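PDB 4BSX: TIR domain-containing adapter molecule 1 from Homo sapiens, which serves as a Toll-like receptor signalling adaptor that induces interferon-beta, here represented by its N-terminal helical domain, which resembles IFIT proteins. Local coordinates for residues P9-L18 against V99-A107; D70-R78 against E90-A98. The protein carries 2 engineered substitutions. One frame throughout, in Å; residues are numbered along the deposited sequence.

Starting from the N terminus, the chain enters helix 11-19 almost at once, and contact 1 brings this first helix against helix 96-108, closing a loop of 80 residues, a little over half of them helical. Within that span lies contact 2, a much shorter closure: an excursion of ten residues follows helix 71-79, after which 90-95 runs back past the helix and leads into helix 96-108. The two contacts therefore nest, and both draw on helix 96-108, contact 2 at its start and contact 1 further along. Their centres lie about 14 Å apart, and Leu11 CD1 meets Val76 CG2 at 4.1 Å, so the inner side of helix 71-79 packs on the start of helix 11-19.

Contact 1: P9-L18 against V99-A107; sequences PSLPSAFDIL and VARLYHLLA
Tyr103 pushes its ring into the start of helix 11-19, and Pro9 lies across one face of it: Pro9 CB stands 4.1 Å from the ring centroid, 14° off the normal, a CH-pi contact. The edge of the same ring is turned to Ser10 O, which lies in its plane. At the far end the phenolic OH comes up against the first helical turn, 3.2 Å from Ser13 CB, and takes a weak hydrogen bond from Ser10 N (3.4 Å). Ile17 CD1 comes in obliquely, to 3.7 Å from Tyr103 CE2; with CG1 anti to the carbonyl carbon (chi1 -72°), its longer branch is the one that arrives there.

On both flanks of the tyrosine aliphatic side chains carry the contact. Towards the start of helix 11-19, Val99 splits its two methyls over the backbone, CG1 near Ser10 N and CG2 near Leu11 N, while Leu11 CD2 meets Leu102 CD1 at 4.0 Å. Towards its other end, Leu106 divides the work between its methyls: CD1 packs on Ala14 CB, and CD2 meets Leu18 CD2 at 3.7 Å, the two leucines crossing at about a right angle.

This is nearly parallel helix-helix packing in the helical N-terminal domain of TRIF, which resembles the IFIT proteins; the short axes are 19° apart and 10.4 Å at closest approach, between two helices distant in sequence. Ser10 is the N-cap of helix 11-19: its OG accepts from Ser13 N at 3.1 Å, which probably helps to set the turn that meets the phenol. Further out, helix 114-130 touches Pro9 through Val119, Leu46 and Met49 of helix 43-53 pack on Leu102, and Trp80 stacks with Phe15 and also touches Leu11.

Contact 2: D70-R78 against E90-A98; sequences DAVARLVAR and EEPPDVSWA
Residues 90-94 run extended past helix 71-79, and Val95, the N-cap, turns the chain into helix 96-108, the CA atoms coming nearest at Val72 with Val95 (6.2 Å) and Ala71 with Pro93. Pro93 is laid on the helix: its CB meets Ala71 CB, and its CD rests 3.7 Å from Leu75 CD1. Leu75 holds CG anti to the backbone N (chi1 -171°), and its other methyl, CD2, reaches Val95 CG1. Val72 takes the far end, where CG1 packs 3.9 Å from Ala98 CB; the same valine also touches Leu45 of helix 43-53.

At the other end, Glu90 is clasped by two arginines one helical turn apart. Arg74 grips it side-on, NE to OE2 at 2.9 Å and NH2 to OE1 at 3.2 Å, both on syn lone pairs, with guanidinium and carboxylate planes only 24° apart. Arg78 comes differently: its NH1 approaches OE2 from above the carboxylate plane at 3.0 Å, with the two planes 68° apart. OE2 thus takes two arginine donors, which would be expected to steady its negative charge. The remaining nitrogen of Arg74, NH1, bonds to Lys68 O, which limits how the guanidinium can turn. A leucine in place of Arg74 would probably leave Glu90 with Arg78 as its one arginine partner, its carboxylate freer to turn, and Lys68 O without this donor. The whole is a surface salt-bridge network beside the Pro92-Pro93 connection, joining the lead-in to helix 96-108 to helix 71-79 in this all-helical domain.

Contact 1: P9-L18 against V99-A107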
ATOM      1  N   PRO A   9      -7.657   9.182   2.373  1.00 33.55           N
ATOM      2  CA  PRO A   9      -6.592   8.245   1.966  1.00 23.53           C
ATOM      3  C   PRO A   9      -7.068   6.804   2.017  1.00 19.50           C
ATOM      4  O   PRO A   9      -7.615   6.347   3.023  1.00 21.09           O
ATOM      5  CB  PRO A   9      -5.481   8.479   2.999  1.00 24.81           C
ATOM      6  CG  PRO A   9      -5.919   9.667   3.793  1.00 32.67           C
ATOM      7  CD  PRO A   9      -7.389   9.733   3.709  1.00 38.13           C
ATOM      8  N   SER A  10      -6.889   6.084   0.924  1.00 20.09           N
ATOM      9  CA  SER A  10      -7.534   4.785   0.810  1.00 19.71           C
ATOM     10  C   SER A  10      -6.909   3.988  -0.292  1.00 16.58           C
ATOM     11  O   SER A  10      -6.128   4.526  -1.112  1.00 15.82           O
ATOM     12  CB  SER A  10      -9.046   4.947   0.545  1.00 21.16           C
ATOM     13  OG  SER A  10      -9.287   5.463  -0.742  1.00 13.21           O
ATOM     14  N   LEU A  11      -7.234   2.697  -0.309  1.00  8.96           N
ATOM     15  CA  LEU A  11      -6.699   1.830  -1.332  1.00 12.53           C
ATOM     16  C   LEU A  11      -7.151   2.348  -2.690  1.00 15.25           C
ATOM     17  O   LEU A  11      -6.316   2.594  -3.531  1.00 19.86           O
ATOM     18  CB  LEU A  11      -7.127   0.382  -1.114  1.00 14.55           C
ATOM     19  CG  LEU A  11      -6.008  -0.577  -0.763  1.00 16.83           C
ATOM     20  CD1 LEU A  11      -6.543  -1.986  -0.768  1.00  9.73           C
ATOM     21  CD2 LEU A  11      -4.768  -0.443  -1.697  1.00 17.77           C
ATOM     22  N   PRO A  12      -8.474   2.537  -2.896  1.00 22.56           N
ATOM     23  CA  PRO A  12      -8.926   3.031  -4.216  1.00 15.11           C
ATOM     24  C   PRO A  12      -8.325   4.391  -4.594  1.00 13.67           C
ATOM     25  O   PRO A  12      -8.051   4.638  -5.764  1.00 12.44           O
ATOM     26  CB  PRO A  12     -10.465   3.162  -4.057  1.00 13.00           C
ATOM     27  CG  PRO A  12     -10.836   2.317  -2.884  1.00 17.02           C
ATOM     28  CD  PRO A  12      -9.609   2.277  -1.973  1.00 18.18           C
ATOM     29  N   SER A  13      -8.144   5.277  -3.623  1.00 12.38           N
ATOM     30  CA  SER A  13      -7.556   6.584  -3.923  1.00 19.25           C
ATOM     31  C   SER A  13      -6.078   6.480  -4.300  1.00 19.22           C
ATOM     32  O   SER A  13      -5.624   7.236  -5.117  1.00 11.21           O
ATOM     33  CB  SER A  13      -7.705   7.576  -2.776  1.00 15.23           C
ATOM     34  OG  SER A  13      -9.023   8.075  -2.727  1.00 18.20           O
ATOM     35  N   ALA A  14      -5.347   5.557  -3.679  1.00 22.08           N
ATOM     36  CA  ALA A  14      -3.966   5.312  -4.047  1.00 15.32           C
ATOM     37  C   ALA A  14      -3.923   4.799  -5.481  1.00 17.95           C
ATOM     38  O   ALA A  14      -3.067   5.204  -6.257  1.00 19.44           O
ATOM     39  CB  ALA A  14      -3.311   4.306  -3.104  1.00 12.47           C
ATOM     40  N   PHE A  15      -4.830   3.908  -5.852  1.00 16.97           N
ATOM     41  CA  PHE A  15      -4.888   3.459  -7.261  1.00 17.92           C
ATOM     42  C   PHE A  15      -5.172   4.673  -8.234  1.00 17.00           C
ATOM     43  O   PHE A  15      -4.643   4.773  -9.379  1.00 13.35           O
ATOM     44  CB  PHE A  15      -5.955   2.377  -7.413  1.00 18.66           C
ATOM     45  CG  PHE A  15      -5.481   0.944  -7.170  1.00 15.70           C
ATOM     46  CD1 PHE A  15      -4.675   0.287  -8.091  1.00  9.31           C
ATOM     47  CD2 PHE A  15      -5.930   0.233  -6.069  1.00 11.81           C
ATOM     48  CE1 PHE A  15      -4.298  -1.048  -7.886  1.00 10.86           C
ATOM     49  CE2 PHE A  15      -5.545  -1.103  -5.853  1.00 17.21           C
ATOM     50  CZ  PHE A  15      -4.739  -1.741  -6.767  1.00 10.24           C
ATOM     51  N   ASP A  16      -5.999   5.612  -7.783  1.00 14.14           N
ATOM     52  CA  ASP A  16      -6.324   6.778  -8.608  1.00 14.22           C
ATOM     53  C   ASP A  16      -5.120   7.688  -8.794  1.00 13.28           C
ATOM     54  O   ASP A  16      -4.909   8.276  -9.851  1.00 13.19           O
ATOM     55  CB  ASP A  16      -7.494   7.567  -8.022  1.00 19.81           C
ATOM     56  CG  ASP A  16      -8.844   6.835  -8.191  1.00 26.32           C
ATOM     57  OD1 ASP A  16      -9.003   6.115  -9.193  1.00 20.26           O
ATOM     58  OD2 ASP A  16      -9.724   6.964  -7.319  1.00 24.06           O
ATOM     59  N   ILE A  17      -4.341   7.813  -7.738  1.00 17.51           N
ATOM     60  CA  ILE A  17      -3.117   8.597  -7.769  1.00 15.91           C
ATOM     61  C   ILE A  17      -2.125   8.046  -8.789  1.00 14.93           C
ATOM     62  O   ILE A  17      -1.531   8.811  -9.542  1.00 16.90           O
ATOM     63  CB  ILE A  17      -2.499   8.643  -6.410  1.00 15.68           C
ATOM     64  CG1 ILE A  17      -3.351   9.547  -5.515  1.00 20.51           C
ATOM     65  CG2 ILE A  17      -1.087   9.220  -6.489  1.00 16.24           C
ATOM     66  CD1 ILE A  17      -3.060   9.404  -4.048  1.00 22.73           C
ATOM     67  N   LEU A  18      -1.962   6.724  -8.786  1.00 13.35           N
ATOM     68  CA  LEU A  18      -1.217   6.005  -9.807  1.00  9.93           C
ATOM     69  C   LEU A  18      -1.794   6.268 -11.202  1.00 17.18           C
ATOM     70  O   LEU A  18      -1.061   6.630 -12.143  1.00 18.12           O
ATOM     71  CB  LEU A  18      -1.215   4.504  -9.468  1.00  8.11           C
ATOM     72  CG  LEU A  18      -0.375   4.109  -8.222  1.00 12.21           C
ATOM     73  CD1 LEU A  18      -0.278   2.605  -8.048  1.00  9.68           C
ATOM     74  CD2 LEU A  18       1.040   4.670  -8.255  1.00 10.86           C
ATOM     75  N   VAL A  99      -2.013   1.075   3.929  1.00 18.03           N
ATOM     76  CA  VAL A  99      -2.351   2.307   3.226  1.00 14.00           C
ATOM     77  C   VAL A  99      -1.388   3.446   3.620  1.00  9.86           C
ATOM     78  O   VAL A  99      -0.864   4.128   2.736  1.00 10.99           O
ATOM     79  CB  VAL A  99      -3.854   2.661   3.367  1.00 10.63           C
ATOM     80  CG1 VAL A  99      -4.137   4.113   2.959  1.00 14.58           C
ATOM     81  CG2 VAL A  99      -4.706   1.701   2.523  1.00 11.87           C
ATOM     82  N   ALA A 100      -1.142   3.657   4.915  1.00 11.18           N
ATOM     83  CA  ALA A 100      -0.097   4.614   5.360  1.00 15.95           C
ATOM     84  C   ALA A 100       1.295   4.427   4.652  1.00 15.23           C
ATOM     85  O   ALA A 100       1.949   5.388   4.228  1.00 10.46           O
ATOM     86  CB  ALA A 100       0.079   4.497   6.881  1.00 12.28           C
ATOM     87  N   ARG A 101       1.730   3.173   4.555  1.00 10.48           N
ATOM     88  CA  ARG A 101       2.991   2.832   3.954  1.00  7.74           C
ATOM     89  C   ARG A 101       2.988   3.194   2.422  1.00 12.08           C
ATOM     90  O   ARG A 101       3.904   3.847   1.885  1.00  6.37           O
ATOM     91  CB  ARG A 101       3.235   1.355   4.214  1.00  8.73           C
ATOM     92  CG  ARG A 101       3.839   1.098   5.595  1.00 14.68           C
ATOM     93  CD  ARG A 101       4.131  -0.385   5.906  1.00 12.53           C
ATOM     94  NE  ARG A 101       4.782  -0.483   7.222  1.00 10.71           N
ATOM     95  CZ  ARG A 101       5.184  -1.617   7.791  1.00 13.09           C
ATOM     96  NH1 ARG A 101       5.011  -2.772   7.161  1.00  8.36           N
ATOM     97  NH2 ARG A 101       5.762  -1.597   9.000  1.00 14.55           N
ATOM     98  N   LEU A 102       1.927   2.784   1.744  1.00 12.37           N
ATOM     99  CA  LEU A 102       1.678   3.172   0.388  1.00  6.54           C
ATOM    100  C   LEU A 102       1.690   4.696   0.220  1.00  9.52           C
ATOM    101  O   LEU A 102       2.339   5.216  -0.675  1.00  9.08           O
ATOM    102  CB  LEU A 102       0.365   2.578  -0.087  1.00 13.38           C
ATOM    103  CG  LEU A 102       0.339   1.048  -0.197  1.00 17.31           C
ATOM    104  CD1 LEU A 102      -1.023   0.646  -0.733  1.00 14.43           C
ATOM    105  CD2 LEU A 102       1.477   0.484  -1.072  1.00 16.80           C
ATOM    106  N   TYR A 103       1.009   5.422   1.088  1.00  9.91           N
ATOM    107  CA  TYR A 103       0.964   6.857   0.916  1.00  8.91           C
ATOM    108  C   TYR A 103       2.292   7.486   1.206  1.00 16.73           C
ATOM    109  O   TYR A 103       2.607   8.571   0.668  1.00 17.08           O
ATOM    110  CB  TYR A 103      -0.131   7.492   1.735  1.00 11.96           C
ATOM    111  CG  TYR A 103      -1.420   7.634   0.937  1.00 12.66           C
ATOM    112  CD1 TYR A 103      -2.211   6.532   0.693  1.00 10.02           C
ATOM    113  CD2 TYR A 103      -1.807   8.843   0.402  1.00 17.77           C
ATOM    114  CE1 TYR A 103      -3.352   6.620  -0.020  1.00 14.81           C
ATOM    115  CE2 TYR A 103      -2.979   8.944  -0.333  1.00 13.33           C
ATOM    116  CZ  TYR A 103      -3.745   7.823  -0.537  1.00 14.22           C
ATOM    117  OH  TYR A 103      -4.919   7.871  -1.255  1.00 21.07           O
ATOM    118  N   HIS A 104       3.092   6.822   2.041  1.00 10.39           N
ATOM    119  CA  HIS A 104       4.396   7.351   2.284  1.00 15.75           C
ATOM    120  C   HIS A 104       5.223   7.333   0.981  1.00 18.26           C
ATOM    121  O   HIS A 104       5.842   8.326   0.633  1.00 14.51           O
ATOM    122  CB  HIS A 104       5.106   6.570   3.367  1.00 18.79           C
ATOM    123  CG  HIS A 104       6.552   6.877   3.433  1.00 11.56           C
ATOM    124  ND1 HIS A 104       7.023   8.127   3.777  1.00 25.23           N
ATOM    125  CD2 HIS A 104       7.638   6.120   3.152  1.00 26.38           C
ATOM    126  CE1 HIS A 104       8.344   8.115   3.741  1.00 22.26           C
ATOM    127  NE2 HIS A 104       8.744   6.911   3.360  1.00 19.28           N
ATOM    128  N   LEU A 105       5.233   6.195   0.286  1.00 16.23           N
ATOM    129  CA  LEU A 105       5.941   6.066  -0.986  1.00 19.21           C
ATOM    130  C   LEU A 105       5.369   7.044  -2.010  1.00 17.66           C
ATOM    131  O   LEU A 105       6.137   7.734  -2.711  1.00 17.88           O
ATOM    132  CB  LEU A 105       5.918   4.614  -1.522  1.00 13.67           C
ATOM    133  CG  LEU A 105       6.417   3.591  -0.470  1.00 17.04           C
ATOM    134  CD1 LEU A 105       6.219   2.097  -0.876  1.00 18.01           C
ATOM    135  CD2 LEU A 105       7.840   3.862  -0.125  1.00 11.03           C
ATOM    136  N   LEU A 106       4.043   7.142  -2.088  1.00 13.63           N
ATOM    137  CA  LEU A 106       3.450   8.055  -3.054  1.00 14.21           C
ATOM    138  C   LEU A 106       3.898   9.521  -2.821  1.00 24.38           C
ATOM    139  O   LEU A 106       4.229  10.241  -3.781  1.00 22.61           O
ATOM    140  CB  LEU A 106       1.941   7.940  -3.048  1.00 19.91           C
ATOM    141  CG  LEU A 106       1.358   6.618  -3.542  1.00 15.41           C
ATOM    142  CD1 LEU A 106      -0.148   6.638  -3.338  1.00 15.49           C
ATOM    143  CD2 LEU A 106       1.700   6.376  -4.994  1.00 13.77           C
ATOM    144  N   ALA A 107       3.919   9.963  -1.560  1.00 20.54           N
ATOM    145  CA  ALA A 107       4.362  11.325  -1.245  1.00 17.47           C
ATOM    146  C   ALA A 107       5.850  11.562  -1.503  1.00 17.47           C
ATOM    147  O   ALA A 107       6.245  12.668  -1.882  1.00 17.34           O
ATOM    148  CB  ALA A 107       4.047  11.661   0.189  1.00 19.36           C
TER

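Contact 2: D70-R78 against E90-A98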
ATOM      1  N   ASP A  70       0.723 -12.065   3.236  1.00 15.57           N
ATOM      2  CA  ASP A  70       0.213 -10.782   3.696  1.00 13.59           C
ATOM      3  C   ASP A  70      -1.271 -10.597   3.318  1.00 24.38           C
ATOM      4  O   ASP A  70      -1.650 -10.706   2.135  1.00 17.83           O
ATOM      5  CB  ASP A  70       1.043  -9.630   3.133  1.00 15.66           C
ATOM      6  CG  ASP A  70       0.505  -8.270   3.558  1.00 17.93           C
ATOM      7  OD1 ASP A  70       0.673  -7.921   4.741  1.00 27.35           O
ATOM      8  OD2 ASP A  70      -0.101  -7.562   2.732  1.00 16.16           O
ATOM      9  N   ALA A  71      -2.094 -10.318   4.334  1.00 18.49           N
ATOM     10  CA  ALA A  71      -3.543 -10.300   4.194  1.00 20.51           C
ATOM     11  C   ALA A  71      -3.991  -9.203   3.251  1.00 20.73           C
ATOM     12  O   ALA A  71      -4.941  -9.393   2.477  1.00 16.22           O
ATOM     13  CB  ALA A  71      -4.230 -10.131   5.580  1.00 21.32           C
ATOM     14  N   VAL A  72      -3.308  -8.058   3.301  1.00 16.82           N
ATOM     15  CA  VAL A  72      -3.667  -6.954   2.421  1.00 17.34           C
ATOM     16  C   VAL A  72      -3.285  -7.317   0.967  1.00 14.42           C
ATOM     17  O   VAL A  72      -4.038  -7.020   0.029  1.00 13.60           O
ATOM     18  CB  VAL A  72      -3.031  -5.613   2.873  1.00 10.68           C
ATOM     19  CG1 VAL A  72      -3.381  -4.488   1.902  1.00 13.25           C
ATOM     20  CG2 VAL A  72      -3.476  -5.246   4.268  1.00  9.64           C
ATOM     21  N   ALA A  73      -2.139  -7.966   0.778  1.00 12.68           N
ATOM     22  CA  ALA A  73      -1.750  -8.401  -0.573  1.00 19.81           C
ATOM     23  C   ALA A  73      -2.782  -9.401  -1.137  1.00 16.63           C
ATOM     24  O   ALA A  73      -3.032  -9.431  -2.347  1.00  8.78           O
ATOM     25  CB  ALA A  73      -0.361  -9.017  -0.574  1.00 11.95           C
ATOM     26  N   ARG A  74      -3.363 -10.204  -0.247  1.00 13.13           N
ATOM     27  CA  ARG A  74      -4.365 -11.186  -0.623  1.00 15.30           C
ATOM     28  C   ARG A  74      -5.659 -10.507  -1.067  1.00 13.53           C
ATOM     29  O   ARG A  74      -6.246 -10.880  -2.091  1.00 11.33           O
ATOM     30  CB  ARG A  74      -4.631 -12.126   0.551  1.00 19.81           C
ATOM     31  CG  ARG A  74      -3.556 -13.152   0.753  1.00 16.16           C
ATOM     32  CD  ARG A  74      -4.067 -14.325   1.580  1.00 19.02           C
ATOM     33  NE  ARG A  74      -4.562 -13.954   2.904  1.00 16.09           N
ATOM     34  CZ  ARG A  74      -3.817 -13.846   4.015  1.00 23.83           C
ATOM     35  NH1 ARG A  74      -2.507 -14.023   3.988  1.00 16.10           N
ATOM     36  NH2 ARG A  74      -4.390 -13.518   5.172  1.00 16.65           N
ATOM     37  N   LEU A  75      -6.098  -9.520  -0.279  1.00 16.18           N
ATOM     38  CA  LEU A  75      -7.245  -8.695  -0.620  1.00 13.68           C
ATOM     39  C   LEU A  75      -7.063  -7.997  -1.986  1.00 11.42           C
ATOM     40  O   LEU A  75      -7.994  -7.911  -2.780  1.00 13.71           O
ATOM     41  CB  LEU A  75      -7.466  -7.644   0.460  1.00 15.45           C
ATOM     42  CG  LEU A  75      -8.783  -6.839   0.315  1.00 25.72           C
ATOM     43  CD1 LEU A  75      -9.969  -7.615   0.955  1.00 15.87           C
ATOM     44  CD2 LEU A  75      -8.697  -5.433   0.923  1.00 24.96           C
ATOM     45  N   VAL A  76      -5.868  -7.466  -2.229  1.00 13.50           N
ATOM     46  CA  VAL A  76      -5.530  -6.859  -3.530  1.00 10.48           C
ATOM     47  C   VAL A  76      -5.554  -7.883  -4.677  1.00  9.55           C
ATOM     48  O   VAL A  76      -6.089  -7.619  -5.743  1.00 15.77           O
ATOM     49  CB  VAL A  76      -4.188  -6.100  -3.481  1.00 11.45           C
ATOM     50  CG1 VAL A  76      -3.743  -5.723  -4.893  1.00  7.68           C
ATOM     51  CG2 VAL A  76      -4.333  -4.852  -2.613  1.00 19.01           C
ATOM     52  N   ALA A  77      -5.038  -9.072  -4.453  1.00  8.02           N
ATOM     53  CA  ALA A  77      -5.071 -10.081  -5.495  1.00  8.46           C
ATOM     54  C   ALA A  77      -6.511 -10.383  -5.908  1.00 13.30           C
ATOM     55  O   ALA A  77      -6.823 -10.527  -7.095  1.00 11.73           O
ATOM     56  CB  ALA A  77      -4.396 -11.368  -4.991  1.00  6.81           C
ATOM     57  N   ARG A  78      -7.384 -10.510  -4.910  1.00 14.37           N
ATOM     58  CA  ARG A  78      -8.743 -10.929  -5.147  1.00 12.90           C
ATOM     59  C   ARG A  78      -9.582  -9.824  -5.709  1.00 12.26           C
ATOM     60  O   ARG A  78     -10.273 -10.023  -6.679  1.00 11.96           O
ATOM     61  CB  ARG A  78      -9.381 -11.435  -3.853  1.00 10.42           C
ATOM     62  CG  ARG A  78      -8.850 -12.759  -3.415  1.00 13.20           C
ATOM     63  CD  ARG A  78      -9.043 -12.951  -1.915  1.00 13.23           C
ATOM     64  NE  ARG A  78      -8.280 -14.101  -1.459  1.00 21.58           N
ATOM     65  CZ  ARG A  78      -8.083 -14.419  -0.188  1.00 24.23           C
ATOM     66  NH1 ARG A  78      -8.611 -13.674   0.779  1.00 20.99           N
ATOM     67  NH2 ARG A  78      -7.382 -15.502   0.109  1.00 21.76           N
ATOM     68  N   GLU A  90     -12.254 -15.605   4.308  1.00 21.47           N
ATOM     69  CA  GLU A  90     -11.722 -14.857   5.429  1.00 25.71           C
ATOM     70  C   GLU A  90     -12.347 -13.477   5.391  1.00 15.82           C
ATOM     71  O   GLU A  90     -12.735 -12.987   4.331  1.00 24.69           O
ATOM     72  CB  GLU A  90     -10.184 -14.787   5.407  1.00 26.74           C
ATOM     73  CG  GLU A  90      -9.594 -14.105   4.198  1.00 26.76           C
ATOM     74  CD  GLU A  90      -8.074 -13.852   4.313  1.00 27.01           C
ATOM     75  OE1 GLU A  90      -7.612 -13.198   5.268  1.00 21.87           O
ATOM     76  OE2 GLU A  90      -7.359 -14.290   3.402  1.00 20.65           O
ATOM     77  N   GLU A  91     -12.442 -12.861   6.557  1.00 21.98           N
ATOM     78  CA  GLU A  91     -12.986 -11.528   6.679  1.00 19.39           C
ATOM     79  C   GLU A  91     -11.926 -10.527   6.213  1.00 23.38           C
ATOM     80  O   GLU A  91     -10.724 -10.769   6.416  1.00 18.98           O
ATOM     81  CB  GLU A  91     -13.395 -11.282   8.136  1.00 27.75           C
ATOM     82  CG  GLU A  91     -14.315 -12.391   8.743  1.00 24.89           C
ATOM     83  CD  GLU A  91     -14.701 -12.077  10.179  1.00 33.52           C
ATOM     84  OE1 GLU A  91     -14.796 -10.867  10.481  1.00 32.62           O
ATOM     85  OE2 GLU A  91     -14.903 -13.014  11.006  1.00 27.94           O
ATOM     86  N   PRO A  92     -12.362  -9.419   5.572  1.00 24.83           N
ATOM     87  CA  PRO A  92     -11.468  -8.396   5.003  1.00 26.17           C
ATOM     88  C   PRO A  92     -10.555  -7.868   6.077  1.00 26.75           C
ATOM     89  O   PRO A  92     -11.055  -7.683   7.190  1.00 16.07           O
ATOM     90  CB  PRO A  92     -12.418  -7.268   4.596  1.00 20.27           C
ATOM     91  CG  PRO A  92     -13.759  -7.904   4.471  1.00 23.70           C
ATOM     92  CD  PRO A  92     -13.780  -9.046   5.427  1.00 20.72           C
ATOM     93  N   PRO A  93      -9.272  -7.601   5.754  1.00 18.32           N
ATOM     94  CA  PRO A  93      -8.313  -7.100   6.739  1.00 18.01           C
ATOM     95  C   PRO A  93      -8.422  -5.578   6.883  1.00 13.31           C
ATOM     96  O   PRO A  93      -8.887  -4.863   5.978  1.00 12.85           O
ATOM     97  CB  PRO A  93      -6.990  -7.454   6.098  1.00 18.44           C
ATOM     98  CG  PRO A  93      -7.256  -7.193   4.655  1.00 16.31           C
ATOM     99  CD  PRO A  93      -8.679  -7.594   4.410  1.00 20.38           C
ATOM    100  N   ASP A  94      -8.024  -5.116   8.046  1.00 11.40           N
ATOM    101  CA  ASP A  94      -7.684  -3.727   8.299  1.00 15.98           C
ATOM    102  C   ASP A  94      -6.540  -3.363   7.352  1.00 15.56           C
ATOM    103  O   ASP A  94      -5.520  -4.033   7.352  1.00 15.43           O
ATOM    104  CB  ASP A  94      -7.177  -3.625   9.736  1.00 25.60           C
ATOM    105  CG  ASP A  94      -6.735  -2.243  10.099  1.00 27.48           C
ATOM    106  OD1 ASP A  94      -7.248  -1.274   9.484  1.00 21.92           O
ATOM    107  OD2 ASP A  94      -5.887  -2.146  11.016  1.00 24.83           O
ATOM    108  N   VAL A  95      -6.732  -2.330   6.529  1.00 19.28           N
ATOM    109  CA  VAL A  95      -5.734  -1.946   5.532  1.00 14.96           C
ATOM    110  C   VAL A  95      -5.000  -0.648   5.913  1.00 12.90           C
ATOM    111  O   VAL A  95      -4.208  -0.136   5.143  1.00  9.91           O
ATOM    112  CB  VAL A  95      -6.356  -1.814   4.088  1.00  8.47           C
ATOM    113  CG1 VAL A  95      -7.076  -3.096   3.696  1.00  8.67           C
ATOM    114  CG2 VAL A  95      -7.241  -0.538   3.947  1.00  7.35           C
ATOM    115  N   SER A  96      -5.244  -0.109   7.098  1.00 13.75           N
ATOM    116  CA  SER A  96      -4.866   1.279   7.358  1.00  9.58           C
ATOM    117  C   SER A  96      -3.335   1.478   7.391  1.00 15.03           C
ATOM    118  O   SER A  96      -2.826   2.521   6.955  1.00  8.96           O
ATOM    119  CB  SER A  96      -5.516   1.752   8.658  1.00 14.03           C
ATOM    120  OG  SER A  96      -4.968   1.050   9.772  1.00 20.80           O
ATOM    121  N   TRP A  97      -2.608   0.456   7.845  1.00 11.02           N
ATOM    122  CA  TRP A  97      -1.162   0.539   8.031  1.00 14.16           C
ATOM    123  C   TRP A  97      -0.509   0.416   6.651  1.00 14.06           C
ATOM    124  O   TRP A  97       0.365   1.178   6.279  1.00  8.73           O
ATOM    125  CB  TRP A  97      -0.666  -0.567   8.981  1.00  8.96           C
ATOM    126  CG  TRP A  97       0.754  -0.361   9.524  1.00 14.17           C
ATOM    127  CD1 TRP A  97       1.716   0.471   9.029  1.00 15.99           C
ATOM    128  CD2 TRP A  97       1.335  -0.998  10.675  1.00 17.10           C
ATOM    129  NE1 TRP A  97       2.862   0.391   9.796  1.00 14.72           N
ATOM    130  CE2 TRP A  97       2.653  -0.506  10.809  1.00 18.51           C
ATOM    131  CE3 TRP A  97       0.867  -1.936  11.606  1.00 16.67           C
ATOM    132  CZ2 TRP A  97       3.514  -0.928  11.837  1.00 20.88           C
ATOM    133  CZ3 TRP A  97       1.724  -2.368  12.610  1.00  9.33           C
ATOM    134  CH2 TRP A  97       3.027  -1.853  12.727  1.00 18.34           C
ATOM    135  N   ALA A  98      -0.955  -0.583   5.912  1.00 13.61           N
ATOM    136  CA  ALA A  98      -0.566  -0.765   4.537  1.00 12.69           C
ATOM    137  C   ALA A  98      -0.830   0.509   3.751  1.00 12.17           C
ATOM    138  O   ALA A  98       0.012   0.989   2.996  1.00 11.55           O
ATOM    139  CB  ALA A  98      -1.353  -1.921   3.946  1.00 11.79           C
TER
HETATM  140  O   HOH W   1      -7.188 -16.672   2.979  1.00 21.76           O